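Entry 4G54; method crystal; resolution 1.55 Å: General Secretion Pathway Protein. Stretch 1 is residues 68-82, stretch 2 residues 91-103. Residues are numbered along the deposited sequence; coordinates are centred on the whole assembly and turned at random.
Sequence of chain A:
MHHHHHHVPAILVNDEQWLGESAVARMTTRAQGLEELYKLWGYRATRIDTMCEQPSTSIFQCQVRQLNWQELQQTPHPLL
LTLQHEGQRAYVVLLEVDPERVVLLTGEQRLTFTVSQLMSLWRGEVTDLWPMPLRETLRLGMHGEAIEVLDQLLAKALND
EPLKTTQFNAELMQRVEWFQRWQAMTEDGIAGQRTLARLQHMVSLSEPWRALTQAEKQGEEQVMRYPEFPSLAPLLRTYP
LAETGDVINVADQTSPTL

Stretch 1, residues 68-82: NWQELQQTPHPLLLT
Stretch 2, residues 91-103: YVVLLEVDPERVV

The contact has two parts: an antiparallel strand pair, 79-82 against 91-97, and a short helix beginning at W69, its residues near phi/psi -65/-37, whose axis runs at 98° to strand 91-97 and comes within 9.8 Å of it. A loop through T75 and H77 leads to the strand, and together the two stretches bury 861 Å².

The N-to-C directions of the strands are 137° apart, with a closest approach of 4.5 Å; their residues are extended, apart from L95 at -94/-47. In the ladder, L79 faces L94, L80 faces V93, L81 faces V92 and T82 faces Y91. L79 and L94 form one hydrogen-bonded pair, N of L79 to O of L94 at 3.2 Å and N of L94 to O of L79 at 2.7 Å. L81 and V92 form the next, N of L81 to O of V92 at 2.7 Å and N of V92 to O of L81 at 3.0 Å. The CA atoms lie 5.3 Å apart in these pairs, but 4.5 Å for L80-V93 and 4.7 Å for T82-Y91, the alternation expected of antiparallel strands.

Side chains alternate with the backbone. L79 (chi1 m, chi2 t), L81, V92 and L94 share one face. There L81 (m, t) sets CB 3.9 Å from CG1 of V92 (p), whose beta-branch offers a methyl close to the backbone, and CG 3.9 Å from CB of L94, so its branched body bridges the two. On the other face, L80 (t, p) reaches across to V93 (t), CD1 to CG2 at 3.8 Å, while its CD2 lies 3.9 Å from CD2 of the Y91 ring (m, 88°). OG1 of T82 (m), hydrogen-bonded elsewhere in the structure, approaches CE2 of that ring at 3.3 Å.

P78, at -62/155, has no backbone N-H to donate and sits just outside the ladder. Its CA is 3.2 Å from O of L94, and its CG packs 4.3 Å from CD1 of L95.

L94 (t, p) is the residue most covered by the opposing stretch. Its CD2 meets CD1 of L72 (t, p) at 3.7 Å, an apolar contact of methyl ends joining sheet to helix. V97 (p) is a compact bump pointing toward stretch 1: CG1 lies 3.6 Å from O of L72, and CG2 is 3.6 Å from CZ3 of W69.

W69 (t, -130°) supplies a broad, rigid plate. Its CZ3 is 3.9 Å from CG1 of V102, near the ring plane, and CH2 lies 3.4 Å from O of D98. A water accepts from NE1 of W69 at 3.0 Å and donates to O of P99 at 2.7 Å; a second donates to O of Q73 at 2.6 Å and O of V97 at 2.9 Å, tying backbone to backbone.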

ATOM      1  N   ASN A  68       7.062 -13.330   6.561  1.00 23.23           N
ATOM      2  CA  ASN A  68       7.615 -14.595   5.977  1.00 23.10           C
ATOM      3  C   ASN A  68       7.147 -14.650   4.521  1.00 21.69           C
ATOM      4  O   ASN A  68       6.439 -13.727   3.991  1.00 21.98           O
ATOM      5  CB  ASN A  68       7.243 -15.809   6.803  1.00 23.11           C
ATOM      6  CG  ASN A  68       5.723 -15.997   6.925  1.00 26.42           C
ATOM      7  OD1 ASN A  68       5.022 -15.858   5.924  1.00 25.32           O
ATOM      8  ND2 ASN A  68       5.211 -16.291   8.121  1.00 27.44           N
ATOM      9  N   TRP A  69       7.557 -15.678   3.773  1.00 23.35           N
ATOM     10  CA  TRP A  69       7.255 -15.752   2.365  1.00 19.83           C
ATOM     11  C   TRP A  69       5.782 -15.974   2.091  1.00 22.54           C
ATOM     12  O   TRP A  69       5.258 -15.433   1.092  1.00 22.98           O
ATOM     13  CB  TRP A  69       8.095 -16.954   1.786  1.00 21.79           C
ATOM     14  CG  TRP A  69       7.767 -17.363   0.423  1.00 22.22           C
ATOM     15  CD1 TRP A  69       7.513 -18.655   0.028  1.00 21.83           C
ATOM     16  CD2 TRP A  69       7.734 -16.565  -0.822  1.00 23.14           C
ATOM     17  NE1 TRP A  69       7.323 -18.729  -1.339  1.00 24.35           N
ATOM     18  CE2 TRP A  69       7.448 -17.476  -1.889  1.00 24.14           C
ATOM     19  CE3 TRP A  69       7.919 -15.202  -1.124  1.00 19.14           C
ATOM     20  CZ2 TRP A  69       7.322 -17.068  -3.230  1.00 25.34           C
ATOM     21  CZ3 TRP A  69       7.799 -14.798  -2.460  1.00 22.21           C
ATOM     22  CH2 TRP A  69       7.535 -15.725  -3.492  1.00 24.56           C
ATOM     23  N   GLN A  70       5.111 -16.760   2.954  1.00 21.82           N
ATOM     24  CA  GLN A  70       3.646 -16.975   2.841  1.00 22.28           C
ATOM     25  C   GLN A  70       2.983 -15.583   2.941  1.00 23.25           C
ATOM     26  O   GLN A  70       2.153 -15.209   2.092  1.00 24.03           O
ATOM     27  CB  GLN A  70       3.134 -17.932   3.945  1.00 25.70           C
ATOM     28  CG  GLN A  70       1.612 -18.010   3.931  1.00 33.87           C
ATOM     29  CD  GLN A  70       0.959 -18.849   2.804  1.00 50.55           C
ATOM     30  OE1 GLN A  70       1.607 -19.261   1.799  1.00 53.44           O
ATOM     31  NE2 GLN A  70      -0.376 -19.098   2.964  1.00 54.75           N
ATOM     32  N   GLU A  71       3.417 -14.774   3.908  1.00 22.95           N
ATOM     33  CA  GLU A  71       2.793 -13.443   4.105  1.00 23.81           C
ATOM     34  C   GLU A  71       3.115 -12.506   2.928  1.00 23.82           C
ATOM     35  O   GLU A  71       2.211 -11.772   2.457  1.00 23.50           O
ATOM     36  CB  GLU A  71       3.226 -12.832   5.434  1.00 24.39           C
ATOM     37  CG  GLU A  71       2.662 -13.539   6.633  1.00 26.52           C
ATOM     38  CD  GLU A  71       3.367 -13.218   7.955  1.00 33.61           C
ATOM     39  OE1 GLU A  71       4.543 -12.780   7.980  1.00 28.89           O
ATOM     40  OE2 GLU A  71       2.703 -13.425   9.014  1.00 38.91           O
ATOM     41  N   LEU A  72       4.333 -12.556   2.389  1.00 21.34           N
ATOM     42  CA  LEU A  72       4.708 -11.662   1.345  1.00 21.77           C
ATOM     43  C   LEU A  72       3.817 -11.961   0.133  1.00 20.65           C
ATOM     44  O   LEU A  72       3.329 -11.060  -0.547  1.00 22.32           O
ATOM     45  CB  LEU A  72       6.199 -11.922   0.996  1.00 21.23           C
ATOM     46  CG  LEU A  72       6.729 -10.901  -0.034  1.00 21.40           C
ATOM     47  CD1 LEU A  72       6.818  -9.540   0.702  1.00 24.37           C
ATOM     48  CD2 LEU A  72       8.106 -11.278  -0.514  1.00 19.83           C
ATOM     49  N   GLN A  73       3.534 -13.220  -0.119  1.00 23.09           N
ATOM     50  CA  GLN A  73       2.683 -13.566  -1.261  1.00 23.01           C
ATOM     51  C   GLN A  73       1.296 -12.997  -1.170  1.00 22.90           C
ATOM     52  O   GLN A  73       0.661 -12.850  -2.254  1.00 24.53           O
ATOM     53  CB  GLN A  73       2.548 -15.100  -1.387  1.00 23.47           C
ATOM     54  CG  GLN A  73       3.844 -15.719  -1.919  1.00 19.87           C
ATOM     55  CD  GLN A  73       3.778 -17.248  -1.803  1.00 25.19           C
ATOM     56  OE1 GLN A  73       4.355 -17.900  -0.863  1.00 29.55           O
ATOM     57  NE2 GLN A  73       3.051 -17.833  -2.733  1.00 25.98           N
ATOM     58  N   GLN A  74       0.812 -12.655   0.038  1.00 21.19           N
ATOM     59  CA  GLN A  74      -0.545 -12.145   0.204  1.00 23.56           C
ATOM     60  C   GLN A  74      -0.605 -10.640   0.102  1.00 21.64           C
ATOM     61  O   GLN A  74      -1.665 -10.053   0.355  1.00 23.62           O
ATOM     62  CB  GLN A  74      -1.072 -12.565   1.588  1.00 25.41           C
ATOM     63  CG  GLN A  74      -1.002 -14.060   1.880  1.00 33.62           C
ATOM     64  CD  GLN A  74      -2.012 -14.849   1.112  1.00 46.83           C
ATOM     65  OE1 GLN A  74      -2.378 -14.509  -0.034  1.00 47.29           O
ATOM     66  NE2 GLN A  74      -2.493 -15.941   1.728  1.00 54.74           N
ATOM     67  N   THR A  75       0.535 -10.015  -0.171  1.00 20.72           N
ATOM     68  CA  THR A  75       0.456  -8.491  -0.116  1.00 18.09           C
ATOM     69  C   THR A  75      -0.546  -7.932  -1.107  1.00 19.74           C
ATOM     70  O   THR A  75      -0.497  -8.309  -2.302  1.00 20.94           O
ATOM     71  CB  THR A  75       1.818  -7.832  -0.262  1.00 16.96           C
ATOM     72  OG1 THR A  75       1.694  -6.428   0.022  1.00 18.09           O
ATOM     73  CG2 THR A  75       2.435  -8.021  -1.620  1.00 17.66           C
ATOM     74  N   PRO A  76      -1.341  -6.993  -0.594  1.00 18.23           N
ATOM     75  CA  PRO A  76      -2.378  -6.423  -1.500  1.00 18.18           C
ATOM     76  C   PRO A  76      -1.818  -5.262  -2.360  1.00 18.16           C
ATOM     77  O   PRO A  76      -2.574  -4.733  -3.241  1.00 21.71           O
ATOM     78  CB  PRO A  76      -3.460  -5.912  -0.510  1.00 20.39           C
ATOM     79  CG  PRO A  76      -2.671  -5.577   0.712  1.00 21.92           C
ATOM     80  CD  PRO A  76      -1.610  -6.639   0.829  1.00 19.88           C
ATOM     81  N   HIS A  77      -0.552  -4.824  -2.164  1.00 17.58           N
ATOM     82  CA  HIS A  77      -0.012  -3.718  -2.974  1.00 17.59           C
ATOM     83  C   HIS A  77       1.501  -3.825  -2.889  1.00 15.73           C
ATOM     84  O   HIS A  77       2.084  -4.661  -2.151  1.00 15.71           O
ATOM     85  CB  HIS A  77      -0.450  -2.349  -2.365  1.00 16.50           C
ATOM     86  CG  HIS A  77      -0.391  -2.297  -0.854  1.00 16.03           C
ATOM     87  ND1 HIS A  77       0.757  -2.206  -0.098  1.00 23.01           N
ATOM     88  CD2 HIS A  77      -1.432  -2.215   0.013  1.00 13.12           C
ATOM     89  CE1 HIS A  77       0.442  -2.122   1.193  1.00 14.14           C
ATOM     90  NE2 HIS A  77      -0.884  -2.164   1.298  1.00 19.24           N
ATOM     91  N   PRO A  78       2.211  -3.065  -3.678  1.00 16.15           N
ATOM     92  CA  PRO A  78       3.659  -3.157  -3.730  1.00 16.40           C
ATOM     93  C   PRO A  78       4.280  -2.805  -2.363  1.00 16.03           C
ATOM     94  O   PRO A  78       3.690  -2.103  -1.532  1.00 17.81           O
ATOM     95  CB  PRO A  78       4.061  -2.131  -4.818  1.00 16.20           C
ATOM     96  CG  PRO A  78       2.840  -2.150  -5.732  1.00 18.30           C
ATOM     97  CD  PRO A  78       1.633  -2.253  -4.770  1.00 16.41           C
ATOM     98  N   LEU A  79       5.489  -3.339  -2.141  1.00 17.13           N
ATOM     99  CA  LEU A  79       6.255  -3.138  -0.895  1.00 15.73           C
ATOM    100  C   LEU A  79       7.668  -2.841  -1.231  1.00 16.92           C
ATOM    101  O   LEU A  79       8.161  -3.148  -2.391  1.00 18.06           O
ATOM    102  CB  LEU A  79       6.287  -4.510  -0.089  1.00 15.59           C
ATOM    103  CG  LEU A  79       4.918  -4.923   0.436  1.00 17.82           C
ATOM    104  CD1 LEU A  79       5.051  -6.266   1.114  1.00 20.22           C
ATOM    105  CD2 LEU A  79       4.340  -3.974   1.475  1.00 19.07           C
ATOM    106  N   LEU A  80       8.439  -2.294  -0.252  1.00 14.93           N
ATOM    107  CA  LEU A  80       9.913  -2.148  -0.445  1.00 16.07           C
ATOM    108  C   LEU A  80      10.597  -3.294   0.337  1.00 17.35           C
ATOM    109  O   LEU A  80      10.282  -3.450   1.552  1.00 18.84           O
ATOM    110  CB  LEU A  80      10.373  -0.797   0.110  1.00 16.37           C
ATOM    111  CG  LEU A  80      11.886  -0.501  -0.136  1.00 18.09           C
ATOM    112  CD1 LEU A  80      12.127  -0.181  -1.666  1.00 19.69           C
ATOM    113  CD2 LEU A  80      12.236   0.746   0.724  1.00 19.46           C
ATOM    114  N   LEU A  81      11.413  -4.099  -0.367  1.00 18.25           N
ATOM    115  CA  LEU A  81      12.059  -5.243   0.300  1.00 18.07           C
ATOM    116  C   LEU A  81      13.444  -4.767   0.751  1.00 19.97           C
ATOM    117  O   LEU A  81      14.176  -4.125  -0.000  1.00 20.27           O
ATOM    118  CB  LEU A  81      12.261  -6.421  -0.677  1.00 18.65           C
ATOM    119  CG  LEU A  81      10.963  -6.916  -1.311  1.00 18.94           C
ATOM    120  CD1 LEU A  81      11.345  -8.163  -2.135  1.00 23.40           C
ATOM    121  CD2 LEU A  81       9.904  -7.224  -0.272  1.00 20.45           C
ATOM    122  N   THR A  82      13.868  -5.126   1.960  1.00 19.36           N
ATOM    123  CA  THR A  82      15.246  -4.906   2.398  1.00 20.87           C
ATOM    124  C   THR A  82      16.009  -6.145   2.005  1.00 22.65           C
ATOM    125  O   THR A  82      15.684  -7.278   2.499  1.00 22.64           O
ATOM    126  CB  THR A  82      15.305  -4.677   3.938  1.00 21.81           C
ATOM    127  OG1 THR A  82      14.496  -3.524   4.312  1.00 22.38           O
ATOM    128  CG2 THR A  82      16.793  -4.405   4.393  1.00 23.43           C
ATOM    129  N   TYR A  91      17.824  -2.054  -1.196  1.00 21.86           N
ATOM    130  CA  TYR A  91      16.351  -1.928  -1.078  1.00 21.90           C
ATOM    131  C   TYR A  91      15.807  -2.038  -2.509  1.00 22.60           C
ATOM    132  O   TYR A  91      16.335  -1.430  -3.398  1.00 24.17           O
ATOM    133  CB  TYR A  91      15.984  -0.526  -0.501  1.00 21.13           C
ATOM    134  CG  TYR A  91      16.470  -0.394   0.918  1.00 23.13           C
ATOM    135  CD1 TYR A  91      17.772   0.075   1.205  1.00 23.47           C
ATOM    136  CD2 TYR A  91      15.637  -0.812   1.981  1.00 23.93           C
ATOM    137  CE1 TYR A  91      18.221   0.120   2.505  1.00 24.74           C
ATOM    138  CE2 TYR A  91      16.070  -0.745   3.334  1.00 25.55           C
ATOM    139  CZ  TYR A  91      17.376  -0.260   3.583  1.00 26.35           C
ATOM    140  OH  TYR A  91      17.874  -0.165   4.848  1.00 34.31           O
ATOM    141  N   VAL A  92      14.748  -2.828  -2.698  1.00 21.58           N
ATOM    142  CA  VAL A  92      14.180  -3.006  -4.040  1.00 20.21           C
ATOM    143  C   VAL A  92      12.643  -3.037  -3.916  1.00 19.59           C
ATOM    144  O   VAL A  92      12.111  -3.429  -2.886  1.00 19.14           O
ATOM    145  CB  VAL A  92      14.742  -4.312  -4.699  1.00 24.13           C
ATOM    146  CG1 VAL A  92      14.227  -5.603  -3.999  1.00 22.27           C
ATOM    147  CG2 VAL A  92      14.449  -4.324  -6.129  1.00 29.80           C
ATOM    148  N   VAL A  93      11.953  -2.478  -4.902  1.00 18.91           N
ATOM    149  CA  VAL A  93      10.502  -2.503  -4.886  1.00 18.42           C
ATOM    150  C   VAL A  93       9.987  -3.819  -5.362  1.00 17.29           C
ATOM    151  O   VAL A  93      10.366  -4.299  -6.442  1.00 19.67           O
ATOM    152  CB  VAL A  93       9.893  -1.323  -5.692  1.00 19.41           C
ATOM    153  CG1 VAL A  93       8.380  -1.518  -5.878  1.00 20.94           C
ATOM    154  CG2 VAL A  93      10.219   0.006  -4.958  1.00 23.72           C
ATOM    155  N   LEU A  94       9.092  -4.429  -4.562  1.00 17.73           N
ATOM    156  CA  LEU A  94       8.360  -5.628  -5.037  1.00 17.71           C
ATOM    157  C   LEU A  94       7.093  -5.117  -5.669  1.00 17.14           C
ATOM    158  O   LEU A  94       6.232  -4.510  -5.013  1.00 18.81           O
ATOM    159  CB  LEU A  94       8.017  -6.539  -3.820  1.00 19.46           C
ATOM    160  CG  LEU A  94       7.100  -7.734  -4.148  1.00 20.52           C
ATOM    161  CD1 LEU A  94       7.824  -8.727  -4.951  1.00 22.66           C
ATOM    162  CD2 LEU A  94       6.653  -8.386  -2.817  1.00 26.73           C
ATOM    163  N   LEU A  95       6.926  -5.405  -6.973  1.00 18.52           N
ATOM    164  CA  LEU A  95       5.745  -4.971  -7.697  1.00 18.87           C
ATOM    165  C   LEU A  95       4.727  -6.044  -7.692  1.00 21.43           C
ATOM    166  O   LEU A  95       3.522  -5.711  -7.530  1.00 23.53           O
ATOM    167  CB  LEU A  95       6.136  -4.587  -9.194  1.00 17.81           C
ATOM    168  CG  LEU A  95       5.008  -4.223 -10.137  1.00 22.19           C
ATOM    169  CD1 LEU A  95       4.377  -2.893  -9.724  1.00 21.03           C
ATOM    170  CD2 LEU A  95       5.632  -4.103 -11.569  1.00 24.91           C
ATOM    171  N   GLU A  96       5.107  -7.294  -8.000  1.00 21.85           N
ATOM    172  CA  GLU A  96       4.114  -8.380  -7.902  1.00 24.14           C
ATOM    173  C   GLU A  96       4.799  -9.669  -7.496  1.00 22.60           C
ATOM    174  O   GLU A  96       5.987  -9.778  -7.573  1.00 23.94           O
ATOM    175  CB  GLU A  96       3.328  -8.563  -9.155  1.00 27.95           C
ATOM    176  CG  GLU A  96       4.149  -8.789 -10.360  1.00 29.52           C
ATOM    177  CD  GLU A  96       3.218  -8.793 -11.629  1.00 38.43           C
ATOM    178  OE1 GLU A  96       3.395  -7.985 -12.542  1.00 42.62           O
ATOM    179  OE2 GLU A  96       2.277  -9.629 -11.642  1.00 45.78           O
ATOM    180  N   VAL A  97       3.991 -10.619  -7.095  1.00 23.80           N
ATOM    181  CA  VAL A  97       4.530 -11.836  -6.488  1.00 23.58           C
ATOM    182  C   VAL A  97       3.582 -12.974  -6.746  1.00 24.57           C
ATOM    183  O   VAL A  97       2.340 -12.796  -6.701  1.00 25.03           O
ATOM    184  CB  VAL A  97       4.742 -11.669  -4.957  1.00 23.66           C
ATOM    185  CG1 VAL A  97       3.441 -11.147  -4.187  1.00 24.39           C
ATOM    186  CG2 VAL A  97       5.237 -13.012  -4.345  1.00 24.04           C
ATOM    187  N   ASP A  98       4.158 -14.147  -7.040  1.00 24.53           N
ATOM    188  CA  ASP A  98       3.347 -15.397  -7.133  1.00 27.91           C
ATOM    189  C   ASP A  98       4.212 -16.521  -6.527  1.00 26.83           C
ATOM    190  O   ASP A  98       5.321 -16.224  -6.087  1.00 24.96           O
ATOM    191  CB  ASP A  98       2.804 -15.644  -8.548  1.00 31.02           C
ATOM    192  CG  ASP A  98       3.865 -16.070  -9.556  1.00 35.50           C
ATOM    193  OD1 ASP A  98       4.895 -16.670  -9.163  1.00 36.25           O
ATOM    194  OD2 ASP A  98       3.623 -15.893 -10.787  1.00 42.78           O
ATOM    195  N   PRO A  99       3.702 -17.758  -6.397  1.00 28.95           N
ATOM    196  CA  PRO A  99       4.552 -18.806  -5.760  1.00 29.24           C
ATOM    197  C   PRO A  99       5.885 -19.088  -6.406  1.00 28.83           C
ATOM    198  O   PRO A  99       6.772 -19.653  -5.731  1.00 29.17           O
ATOM    199  CB  PRO A  99       3.684 -20.066  -5.890  1.00 32.29           C
ATOM    200  CG  PRO A  99       2.311 -19.484  -5.796  1.00 31.30           C
ATOM    201  CD  PRO A  99       2.316 -18.225  -6.562  1.00 32.68           C
ATOM    202  N   GLU A 100       6.034 -18.695  -7.665  1.00 28.57           N
ATOM    203  CA  GLU A 100       7.257 -19.043  -8.366  1.00 30.64           C
ATOM    204  C   GLU A 100       8.281 -17.902  -8.579  1.00 29.51           C
ATOM    205  O   GLU A 100       9.487 -18.186  -8.778  1.00 30.48           O
ATOM    206  CB  GLU A 100       6.882 -19.674  -9.727  1.00 33.73           C
ATOM    207  CG  GLU A 100       6.196 -21.069  -9.633  1.00 40.35           C
ATOM    208  CD  GLU A 100       5.801 -21.578 -11.021  1.00 49.47           C
ATOM    209  OE1 GLU A 100       5.626 -20.734 -11.929  1.00 54.35           O
ATOM    210  OE2 GLU A 100       5.688 -22.801 -11.232  1.00 54.37           O
ATOM    211  N   ARG A 101       7.815 -16.653  -8.585  1.00 28.17           N
ATOM    212  CA  ARG A 101       8.655 -15.531  -9.053  1.00 28.85           C
ATOM    213  C   ARG A 101       8.179 -14.238  -8.434  1.00 26.83           C
ATOM    214  O   ARG A 101       6.991 -14.118  -8.098  1.00 26.66           O
ATOM    215  CB  ARG A 101       8.568 -15.324 -10.599  1.00 31.84           C
ATOM    216  CG  ARG A 101       7.189 -14.770 -11.110  1.00 37.49           C
ATOM    217  CD  ARG A 101       6.852 -13.189 -10.888  1.00 47.76           C
ATOM    218  NE  ARG A 101       5.499 -12.850 -10.292  1.00 45.60           N
ATOM    219  CZ  ARG A 101       4.392 -12.555 -11.005  1.00 55.22           C
ATOM    220  NH1 ARG A 101       4.448 -12.521 -12.347  1.00 54.77           N
ATOM    221  NH2 ARG A 101       3.213 -12.265 -10.396  1.00 54.46           N
ATOM    222  N   VAL A 102       9.077 -13.285  -8.284  1.00 24.01           N
ATOM    223  CA  VAL A 102       8.650 -11.929  -7.883  1.00 23.21           C
ATOM    224  C   VAL A 102       9.197 -10.999  -8.966  1.00 22.69           C
ATOM    225  O   VAL A 102      10.178 -11.301  -9.661  1.00 25.13           O
ATOM    226  CB  VAL A 102       9.207 -11.527  -6.549  1.00 23.23           C
ATOM    227  CG1 VAL A 102       8.527 -12.354  -5.403  1.00 23.41           C
ATOM    228  CG2 VAL A 102      10.802 -11.647  -6.476  1.00 23.51           C
ATOM    229  N   VAL A 103       8.435  -9.932  -9.177  1.00 20.93           N
ATOM    230  CA  VAL A 103       8.871  -8.856 -10.100  1.00 21.44           C
ATOM    231  C   VAL A 103       9.358  -7.704  -9.269  1.00 20.46           C
ATOM    232  O   VAL A 103       8.681  -7.203  -8.376  1.00 20.11           O
ATOM    233  CB  VAL A 103       7.737  -8.400 -11.059  1.00 21.59           C
ATOM    234  CG1 VAL A 103       8.201  -7.206 -11.924  1.00 24.83           C
ATOM    235  CG2 VAL A 103       7.358  -9.625 -11.876  1.00 22.76           C
TER
HETATM  236  O   HOH W   1       6.662 -20.923  -3.312  1.00 22.28           O
HETATM  237  O   HOH W   2       0.856 -14.122  -4.555  1.00 26.14           O